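Local coordinates for B-cell lymphoma 3 protein (Homo sapiens, PDB 1K1A) that regulates transcription of NF-kappa-B target genes, binding p50 or p52 homodimers, activating transcription in the nucleus and holding back p50 nuclear entry in the cytoplasm, at residues L163-V166 with Q167-L170; H78-T81 with A82-A86; H215-T218 with P219-A223; V132-L135 with L136-A140. One frame throughout, in Å; residues are numbered along the deposited sequence. Where two conformers were deposited one is given.

The four contacts are local and lie in four ankyrin repeats of one elongated domain. Along the chain the order is interaction 2 (repeat 3), interaction 4 (repeat 4), interaction 1 (repeat 5) and interaction 3 (repeat 7). Interactions 1 and 4 sit on helices 163-171 and 129-137, the second helices of adjoining repeats. Their centres are about 14 Å apart and they touch, Met165 and Leu168 packing on Val132. Interaction 2, where a loop enters helix 82-88, has its centre about 16 Å from that of interaction 4 without touching it. Interaction 3, where a loop enters a helix-like turn, lies toward the C-terminal end, its centre about 38 Å from that of interaction 2.

Interaction 1. Residues L163-V166 with Q167-L170; sequences LSMV and QLLL
Leu163-Val166 and Gln167-Leu170 are successive turns of helix 163-171, joined by four regular i to i+4 backbone hydrogen bonds. The first runs from Gln167 N to Leu163 O (2.9 Å) and the last from Leu170 N to Val166 O (3.1 Å). On the side toward helix 196-204, the amide of Gln167 lies against the branched end of Leu163. Gln167 NE2 is 3.8 Å from Leu163 CG, and the two side chains pass at a slant. With CG beside its own N (chi1 -72°) and the chain extended from there, the amide reaches back to this leucine. This is the second helix of ankyrin repeat 5, and its sides meet the equivalent helices of both adjoining repeats: Leu163 and Gln167 touch Thr201 of helix 196-204, whereas Met165 and Leu168 touch Val132 of helix 129-137. Met165 and Leu168 run alongside each other, with Met165 CE 4.0 Å from Leu168 CD2. The methionine bends at chi2 and chi3 on its way there. Val166 and Leu170 form a second side-by-side pair, Val166 CG1 lying 3.8 Å from Leu170 CD1. Leu170 CG also rests 3.3 Å from Val166 O. Val166 and Leu170 face helix 153-159 of the same repeat, on Ala157 and Leu154 respectively.

Interaction 2. Residues H78-T81 with A82-A86; sequences HGQT and AAHLA
Thr81 joins Leu85 by a backbone hydrogen bond and sits at the N-cap of helix 82-88. The bond runs from Leu85 N to Thr81 O at 3.1 Å, with an N-H...O angle of 160°, and belongs to the first helical turn. The capping bond is made by the side chain: His84 N donates to Thr81 OG1, weakly, at 3.4 Å. The position of the hydroxyl oxygen is not fully certain. Apolar contact comes from Leu85, whose CD2 reaches back to Gln80 CB at 3.8 Å. Gln80 CB also lies 3.8 Å from His84 CB. Gln80 bends at chi2, and its side chain crosses that of His84 at about a right angle. Among the flat groups, the imidazole of His84 has Thr81 CA at its edge, in the ring plane. The sequence Gly-Gln-Thr-Ala-Ala-His-Leu is a variant of the ankyrin G-x-TPLH-L signature, here in repeat 3. Leu85 packs on His51 and Val54 of helix 49-55 in the preceding repeat, and Ala82 packs on Leu98 of helix 92-101 in its own.

Interaction 3. Residues H215-T218 with P219-A223; sequences HNDT and PLMVA
The carboxylate of Asp217 meets two side chains of the following turn, those of Met221 and Val222, and also holds the imidazole of His215. Its OD2 lies at the edge of the His215 ring, in the ring plane, and accepts a hydrogen bond from His215 ND1 at 3.1 Å. Seen from the carboxylate, the histidine nitrogen stands well above the plane, 71° out of it. Val222 CG1 approaches the same oxygen, 3.5 Å from Asp217 OD2. The other oxygen, OD1, has the methyl CE of Met221 beside it. The bend at chi3 (58°) turns this methyl to Asp217 OD1. The sulfur of Met221 lies near the backbone, where Thr218 N donates a weak hydrogen bond to Met221 SD at 3.5 Å. The sequence Asn-Asp-Thr-Pro-Leu-Met matches the start of an ankyrin repeat, with a TPLM version of the usual TPLH, and this is repeat 7. Residues 219-221 have helical backbone angles without the regular helix bonds, and Leu220-Ala223 form a type I turn. Thr218 gathers the backbone here. Val222 N donates to Thr218 O at 3.2 Å, nearly in line with the carbonyl. Met221 N makes weak hydrogen bonds to both Thr218 O and Thr218 OG1, the latter at 3.3 Å. The proline ring is pressed close to the threonine, Pro219 CD being 3.3 Å from Thr218 CB. Pro219 also packs on Leu187 and His188 of helix 186-193, while Leu220 touches Ile229 and Leu232 of helix 226-232.

Interaction 4. Residues V132-L135 with L136-A140; sequences VQLL and LERGA
Leu136 pairs with Val132 one helical turn earlier. Its backbone N donates to Val132 O at 3.1 Å, and the two side chains run alongside each other, Val132 CG1 being 3.8 Å from Leu136 CD1. Both side chains also touch Leu120 of helix 119-126. Glu137 follows on the outer surface. Its backbone N bonds to Gln133 O at 2.9 Å. In one of two conformers of Gln133, the amide of that residue also donates to the carboxylate, Gln133 NE2 to Glu137 OE2 at 3.2 Å. In that conformer the donor comes from above the carboxylate plane, 53° out of it, and the two flat groups are turned 69° from each other. The helix ends with Glu137; Arg138 is the first residue to leave helical backbone angles. This is the end of the second helix of ankyrin repeat 4, and the chain turns through Arg138, Gly139 and Ala140 toward the next repeat. Arg138 N bonds to Leu135 O at 3.2 Å and weakly to Leu134 O. Leu134 CD1 lies over one face of the guanidinium, 3.9 Å from Arg138 NE. The charged end of Arg138 forms a salt bridge with Asp100 of helix 92-101. Gly139 takes a positive phi (107°) that suits glycine. Ala140 N then donates to Leu135 O at 3.1 Å, on the opposite face of that carbonyl from Arg138 N. This i to i+5 bond over the glycine resembles a Schellman-type C-cap, with the methyl group of Ala140 against Leu135 CB as its apolar contact.

Interaction 1. Residues L163-V166 with Q167-L170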
loop_
_atom_site.group_PDB
_atom_site.type_symbol
_atom_site.label_atom_id
_atom_site.label_comp_id
_atom_site.label_asym_id
_atom_site.label_seq_id
_atom_site.Cartn_x
_atom_site.Cartn_y
_atom_site.Cartn_z
ATOM N N LEU A 163 -11.649 2.270 -12.256
ATOM C CA LEU A 163 -12.316 3.556 -12.125
ATOM C C LEU A 163 -12.562 3.925 -10.653
ATOM O O LEU A 163 -12.501 5.089 -10.285
ATOM C CB LEU A 163 -13.635 3.551 -12.895
ATOM C CG LEU A 163 -14.412 4.865 -12.889
ATOM C CD1 LEU A 163 -13.564 6.007 -13.454
ATOM C CD2 LEU A 163 -15.708 4.715 -13.673
ATOM N N SER A 164 -12.858 2.933 -9.824
ATOM C CA SER A 164 -13.050 3.195 -8.400
ATOM C C SER A 164 -11.790 3.812 -7.773
ATOM O O SER A 164 -11.863 4.851 -7.109
ATOM C CB SER A 164 -13.455 1.912 -7.660
ATOM O OG SER A 164 -14.749 1.490 -8.073
ATOM N N MET A 165 -10.637 3.180 -7.981
ATOM C CA MET A 165 -9.385 3.689 -7.396
ATOM C C MET A 165 -9.009 5.060 -7.958
ATOM O O MET A 165 -8.511 5.922 -7.234
ATOM C CB MET A 165 -8.228 2.706 -7.607
ATOM C CG MET A 165 -8.274 1.467 -6.737
ATOM S SD MET A 165 -8.277 1.832 -4.944
ATOM C CE MET A 165 -9.952 1.594 -4.571
ATOM N N VAL A 166 -9.236 5.246 -9.253
ATOM C CA VAL A 166 -8.970 6.522 -9.892
ATOM C C VAL A 166 -9.827 7.602 -9.255
ATOM O O VAL A 166 -9.326 8.652 -8.880
ATOM C CB VAL A 166 -9.202 6.464 -11.428
ATOM C CG1 VAL A 166 -9.239 7.866 -12.019
ATOM C CG2 VAL A 166 -8.092 5.616 -12.106
ATOM N N GLN A 167 -11.115 7.323 -9.086
ATOM C CA GLN A 167 -12.006 8.287 -8.450
ATOM C C GLN A 167 -11.620 8.559 -6.988
ATOM O O GLN A 167 -11.616 9.703 -6.541
ATOM C CB GLN A 167 -13.469 7.835 -8.575
ATOM C CG GLN A 167 -14.012 7.965 -10.014
ATOM C CD GLN A 167 -15.472 7.539 -10.168
ATOM O OE1 GLN A 167 -16.035 6.879 -9.291
ATOM N NE2 GLN A 167 -16.079 7.901 -11.303
ATOM N N LEU A 168 -11.260 7.506 -6.265
ATOM C CA LEU A 168 -10.889 7.627 -4.856
ATOM C C LEU A 168 -9.625 8.466 -4.670
ATOM O O LEU A 168 -9.570 9.329 -3.798
ATOM C CB LEU A 168 -10.724 6.236 -4.224
ATOM C CG LEU A 168 -10.482 6.190 -2.711
ATOM C CD1 LEU A 168 -11.548 7.006 -1.958
ATOM C CD2 LEU A 168 -10.443 4.750 -2.205
ATOM N N LEU A 169 -8.613 8.220 -5.497
ATOM C CA LEU A 169 -7.357 8.963 -5.385
ATOM C C LEU A 169 -7.492 10.441 -5.753
ATOM O O LEU A 169 -6.923 11.312 -5.085
ATOM C CB LEU A 169 -6.250 8.294 -6.210
ATOM C CG LEU A 169 -5.747 6.943 -5.684
ATOM C CD1 LEU A 169 -5.032 6.163 -6.770
ATOM C CD2 LEU A 169 -4.829 7.128 -4.478
ATOM N N LEU A 170 -8.247 10.733 -6.810
ATOM C CA LEU A 170 -8.434 12.116 -7.229
ATOM C C LEU A 170 -9.202 12.880 -6.162
ATOM O O LEU A 170 -8.933 14.048 -5.892
ATOM C CB LEU A 170 -9.159 12.187 -8.575
ATOM C CG LEU A 170 -8.345 11.685 -9.783
ATOM C CD1 LEU A 170 -9.227 11.572 -11.017
ATOM C CD2 LEU A 170 -7.131 12.567 -10.066
#

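Interaction 2. Residues H78-T81 with A82-A86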
loop_
_atom_site.group_PDB
_atom_site.type_symbol
_atom_site.label_atom_id
_atom_site.label_comp_id
_atom_site.label_asym_id
_atom_site.label_seq_id
_atom_site.Cartn_x
_atom_site.Cartn_y
_atom_site.Cartn_z
ATOM N N HIS A 78 10.451 -10.362 2.174
ATOM C CA HIS A 78 10.331 -9.516 1.006
ATOM C C HIS A 78 10.388 -8.036 1.372
ATOM O O HIS A 78 10.024 -7.174 0.577
ATOM C CB HIS A 78 9.051 -9.856 0.254
ATOM C CG HIS A 78 8.955 -11.300 -0.119
ATOM N ND1 HIS A 78 8.136 -12.186 0.546
ATOM C CD2 HIS A 78 9.619 -12.024 -1.049
ATOM C CE1 HIS A 78 8.278 -13.391 0.019
ATOM N NE2 HIS A 78 9.172 -13.319 -0.951
ATOM N N GLY A 79 10.862 -7.749 2.577
ATOM C CA GLY A 79 11.014 -6.373 3.022
ATOM C C GLY A 79 9.694 -5.691 3.366
ATOM O O GLY A 79 9.607 -4.460 3.377
ATOM N N GLN A 80 8.660 -6.491 3.619
ATOM C CA GLN A 80 7.342 -5.952 4.007
ATOM C C GLN A 80 7.313 -5.571 5.473
ATOM O O GLN A 80 7.777 -6.333 6.318
ATOM C CB GLN A 80 6.232 -6.987 3.765
ATOM C CG GLN A 80 6.124 -7.504 2.329
ATOM C CD GLN A 80 5.283 -6.609 1.440
ATOM O OE1 GLN A 80 4.163 -6.967 1.067
ATOM N NE2 GLN A 80 5.812 -5.446 1.102
ATOM N N THR A 81 6.768 -4.393 5.776
ATOM C CA THR A 81 6.493 -4.014 7.162
ATOM C C THR A 81 5.119 -4.559 7.510
ATOM O O THR A 81 4.427 -5.095 6.652
ATOM C CB THR A 81 6.475 -2.475 7.354
ATOM O OG1 THR A 81 5.438 -1.894 6.537
ATOM C CG2 THR A 81 7.785 -1.822 6.834
ATOM N N ALA A 82 4.726 -4.424 8.771
ATOM C CA ALA A 82 3.395 -4.836 9.203
ATOM C C ALA A 82 2.313 -4.167 8.345
ATOM O O ALA A 82 1.322 -4.801 7.962
ATOM C CB ALA A 82 3.204 -4.492 10.655
ATOM N N ALA A 83 2.509 -2.887 8.045
ATOM C CA ALA A 83 1.555 -2.130 7.242
ATOM C C ALA A 83 1.405 -2.694 5.832
ATOM O O ALA A 83 0.286 -2.788 5.319
ATOM C CB ALA A 83 1.937 -0.650 7.193
ATOM N N HIS A 84 2.532 -3.052 5.203
ATOM C CA HIS A 84 2.514 -3.645 3.866
ATOM C C HIS A 84 1.695 -4.930 3.897
ATOM O O HIS A 84 0.906 -5.206 2.992
ATOM C CB HIS A 84 3.934 -4.029 3.387
ATOM C CG HIS A 84 4.822 -2.872 3.024
ATOM N ND1 HIS A 84 4.791 -2.259 1.784
ATOM C CD2 HIS A 84 5.844 -2.293 3.697
ATOM C CE1 HIS A 84 5.720 -1.320 1.734
ATOM N NE2 HIS A 84 6.375 -1.321 2.881
ATOM N N LEU A 85 1.927 -5.746 4.918
ATOM C CA LEU A 85 1.252 -7.043 5.013
ATOM C C LEU A 85 -0.245 -6.893 5.246
ATOM O O LEU A 85 -1.039 -7.665 4.699
ATOM C CB LEU A 85 1.882 -7.915 6.106
ATOM C CG LEU A 85 3.300 -8.421 5.820
ATOM C CD1 LEU A 85 3.839 -9.170 7.028
ATOM C CD2 LEU A 85 3.310 -9.324 4.580
ATOM N N ALA A 86 -0.635 -5.906 6.051
ATOM C CA ALA A 86 -2.057 -5.631 6.266
ATOM C C ALA A 86 -2.733 -5.261 4.950
ATOM O O ALA A 86 -3.860 -5.684 4.687
ATOM C CB ALA A 86 -2.265 -4.542 7.311
#

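Interaction 3. Residues H215-T218 with P219-A223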
loop_
_atom_site.group_PDB
_atom_site.type_symbol
_atom_site.label_atom_id
_atom_site.label_comp_id
_atom_site.label_asym_id
_atom_site.label_seq_id
_atom_site.Cartn_x
_atom_site.Cartn_y
_atom_site.Cartn_z
ATOM N N HIS A 215 8.693 10.581 -26.325
ATOM C CA HIS A 215 8.516 10.309 -27.746
ATOM C C HIS A 215 7.879 11.525 -28.413
ATOM O O HIS A 215 7.614 11.519 -29.617
ATOM C CB HIS A 215 7.652 9.051 -27.945
ATOM C CG HIS A 215 7.565 8.585 -29.369
ATOM N ND1 HIS A 215 6.365 8.272 -29.976
ATOM C CD2 HIS A 215 8.524 8.360 -30.298
ATOM C CE1 HIS A 215 6.591 7.881 -31.219
ATOM N NE2 HIS A 215 7.892 7.931 -31.440
ATOM N N ASN A 216 7.647 12.569 -27.622
ATOM C CA ASN A 216 7.031 13.806 -28.113
ATOM C C ASN A 216 5.537 13.648 -28.394
ATOM O O ASN A 216 4.938 14.467 -29.080
ATOM C CB ASN A 216 7.754 14.332 -29.364
ATOM C CG ASN A 216 9.219 14.675 -29.105
ATOM O OD1 ASN A 216 10.020 14.782 -30.042
ATOM N ND2 ASN A 216 9.572 14.852 -27.839
ATOM N N ASP A 217 4.943 12.593 -27.854
ATOM C CA ASP A 217 3.514 12.331 -28.013
ATOM C C ASP A 217 2.703 12.992 -26.894
ATOM O O ASP A 217 3.139 13.011 -25.742
ATOM C CB ASP A 217 3.259 10.826 -27.937
ATOM C CG ASP A 217 3.364 10.136 -29.274
ATOM O OD1 ASP A 217 3.453 10.820 -30.314
ATOM O OD2 ASP A 217 3.354 8.893 -29.375
ATOM N N THR A 218 1.533 13.535 -27.234
ATOM C CA THR A 218 0.592 14.021 -26.220
ATOM C C THR A 218 -0.541 13.007 -26.143
ATOM O O THR A 218 -0.696 12.183 -27.042
ATOM C CB THR A 218 0.001 15.395 -26.604
ATOM O OG1 THR A 218 -0.652 15.299 -27.880
ATOM C CG2 THR A 218 1.089 16.433 -26.814
ATOM N N PRO A 219 -1.346 13.059 -25.087
ATOM C CA PRO A 219 -2.484 12.145 -24.976
ATOM C C PRO A 219 -3.386 12.264 -26.207
ATOM O O PRO A 219 -4.012 11.289 -26.628
ATOM C CB PRO A 219 -3.202 12.636 -23.717
ATOM C CG PRO A 219 -2.122 13.280 -22.910
ATOM C CD PRO A 219 -1.239 13.961 -23.925
ATOM N N LEU A 220 -3.443 13.456 -26.787
ATOM C CA LEU A 220 -4.240 13.660 -27.984
ATOM C C LEU A 220 -3.677 12.824 -29.140
ATOM O O LEU A 220 -4.423 12.152 -29.858
ATOM C CB LEU A 220 -4.278 15.146 -28.359
ATOM C CG LEU A 220 -5.668 15.731 -28.613
ATOM C CD1 LEU A 220 -5.571 17.025 -29.427
ATOM C CD2 LEU A 220 -6.565 14.724 -29.312
ATOM N N MET A 221 -2.355 12.836 -29.291
ATOM C CA MET A 221 -1.699 12.129 -30.392
ATOM C C MET A 221 -1.756 10.606 -30.303
ATOM O O MET A 221 -1.587 9.926 -31.310
ATOM C CB MET A 221 -0.255 12.590 -30.540
ATOM C CG MET A 221 -0.129 14.052 -30.891
ATOM S SD MET A 221 1.516 14.650 -30.597
ATOM C CE MET A 221 2.451 13.547 -31.645
ATOM N N VAL A 222 -1.977 10.068 -29.106
ATOM C CA VAL A 222 -2.058 8.619 -28.949
ATOM C C VAL A 222 -3.503 8.133 -28.822
ATOM O O VAL A 222 -3.739 6.956 -28.601
ATOM C CB VAL A 222 -1.239 8.111 -27.739
ATOM C CG1 VAL A 222 0.221 8.533 -27.856
ATOM C CG2 VAL A 222 -1.854 8.593 -26.420
ATOM N N ALA A 223 -4.458 9.044 -28.971
ATOM C CA ALA A 223 -5.869 8.696 -28.844
ATOM C C ALA A 223 -6.183 7.465 -29.678
ATOM O O ALA A 223 -5.883 7.419 -30.872
ATOM C CB ALA A 223 -6.737 9.855 -29.258
#

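Interaction 4. Residues V132-L135 with L136-A140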
loop_
_atom_site.group_PDB
_atom_site.type_symbol
_atom_site.label_atom_id
_atom_site.label_comp_id
_atom_site.label_asym_id
_atom_site.label_seq_id
_atom_site.Cartn_x
_atom_site.Cartn_y
_atom_site.Cartn_z
ATOM N N VAL A 132 -6.994 1.766 1.343
ATOM C CA VAL A 132 -6.514 2.974 0.696
ATOM C C VAL A 132 -6.962 4.196 1.488
ATOM O O VAL A 132 -6.151 5.048 1.841
ATOM C CB VAL A 132 -6.981 3.072 -0.794
ATOM C CG1 VAL A 132 -6.637 4.425 -1.386
ATOM C CG2 VAL A 132 -6.342 1.954 -1.613
ATOM N N GLN A 133 -8.253 4.258 1.800
ATOM C CA GLN A 133 -8.791 5.392 2.535
ATOM C C GLN A 133 -8.085 5.609 3.863
ATOM O O GLN A 133 -7.683 6.720 4.180
ATOM C CB GLN A 133 -10.300 5.244 2.777
ATOM C CG GLN A 133 -10.927 6.518 3.340
ATOM C CD GLN A 133 -12.435 6.442 3.469
ATOM O OE1 GLN A 133 -13.133 6.148 2.497
ATOM N NE2 GLN A 133 -12.942 6.722 4.663
ATOM N N LEU A 134 -7.926 4.547 4.636
ATOM C CA LEU A 134 -7.314 4.679 5.951
ATOM C C LEU A 134 -5.856 5.142 5.847
ATOM O O LEU A 134 -5.440 6.029 6.578
ATOM C CB LEU A 134 -7.409 3.363 6.715
ATOM C CG LEU A 134 -6.804 3.327 8.113
ATOM C CD1 LEU A 134 -7.452 4.402 8.992
ATOM C CD2 LEU A 134 -6.975 1.924 8.704
ATOM N N LEU A 135 -5.085 4.547 4.936
ATOM C CA LEU A 135 -3.704 4.981 4.734
ATOM C C LEU A 135 -3.646 6.493 4.457
ATOM O O LEU A 135 -2.841 7.212 5.037
ATOM C CB LEU A 135 -3.064 4.218 3.569
ATOM C CG LEU A 135 -2.743 2.740 3.831
ATOM C CD1 LEU A 135 -2.359 2.062 2.539
ATOM C CD2 LEU A 135 -1.634 2.587 4.880
ATOM N N LEU A 136 -4.512 6.959 3.566
ATOM C CA LEU A 136 -4.536 8.369 3.193
ATOM C C LEU A 136 -4.954 9.281 4.348
ATOM O O LEU A 136 -4.467 10.407 4.469
ATOM C CB LEU A 136 -5.449 8.582 1.984
ATOM C CG LEU A 136 -4.958 7.922 0.687
ATOM C CD1 LEU A 136 -6.003 8.049 -0.397
ATOM C CD2 LEU A 136 -3.615 8.529 0.228
ATOM N N GLU A 137 -5.853 8.789 5.195
ATOM C CA GLU A 137 -6.327 9.565 6.340
ATOM C C GLU A 137 -5.238 9.661 7.405
ATOM O O GLU A 137 -5.235 10.583 8.230
ATOM C CB GLU A 137 -7.579 8.925 6.939
ATOM C CG GLU A 137 -8.839 9.120 6.114
ATOM C CD GLU A 137 -10.023 8.349 6.667
ATOM O OE1 GLU A 137 -9.807 7.349 7.384
ATOM O OE2 GLU A 137 -11.174 8.734 6.373
ATOM N N ARG A 138 -4.306 8.714 7.389
ATOM C CA ARG A 138 -3.263 8.693 8.413
ATOM C C ARG A 138 -1.902 9.226 7.960
ATOM O O ARG A 138 -0.900 9.031 8.640
ATOM C CB ARG A 138 -3.148 7.314 9.043
ATOM C CG ARG A 138 -4.441 6.834 9.694
ATOM C CD ARG A 138 -4.972 7.736 10.808
ATOM N NE ARG A 138 -6.191 7.184 11.399
ATOM C CZ ARG A 138 -6.219 6.390 12.464
ATOM N NH1 ARG A 138 -5.094 6.059 13.086
ATOM N NH2 ARG A 138 -7.382 5.931 12.920
ATOM N N GLY A 139 -1.865 9.876 6.798
ATOM C CA GLY A 139 -0.657 10.561 6.365
ATOM C C GLY A 139 0.181 9.977 5.233
ATOM O O GLY A 139 1.235 10.537 4.916
ATOM N N ALA A 140 -0.257 8.874 4.626
ATOM C CA ALA A 140 0.492 8.292 3.506
ATOM C C ALA A 140 0.595 9.279 2.337
ATOM O O ALA A 140 -0.386 9.934 1.982
ATOM C CB ALA A 140 -0.145 7.001 3.044
#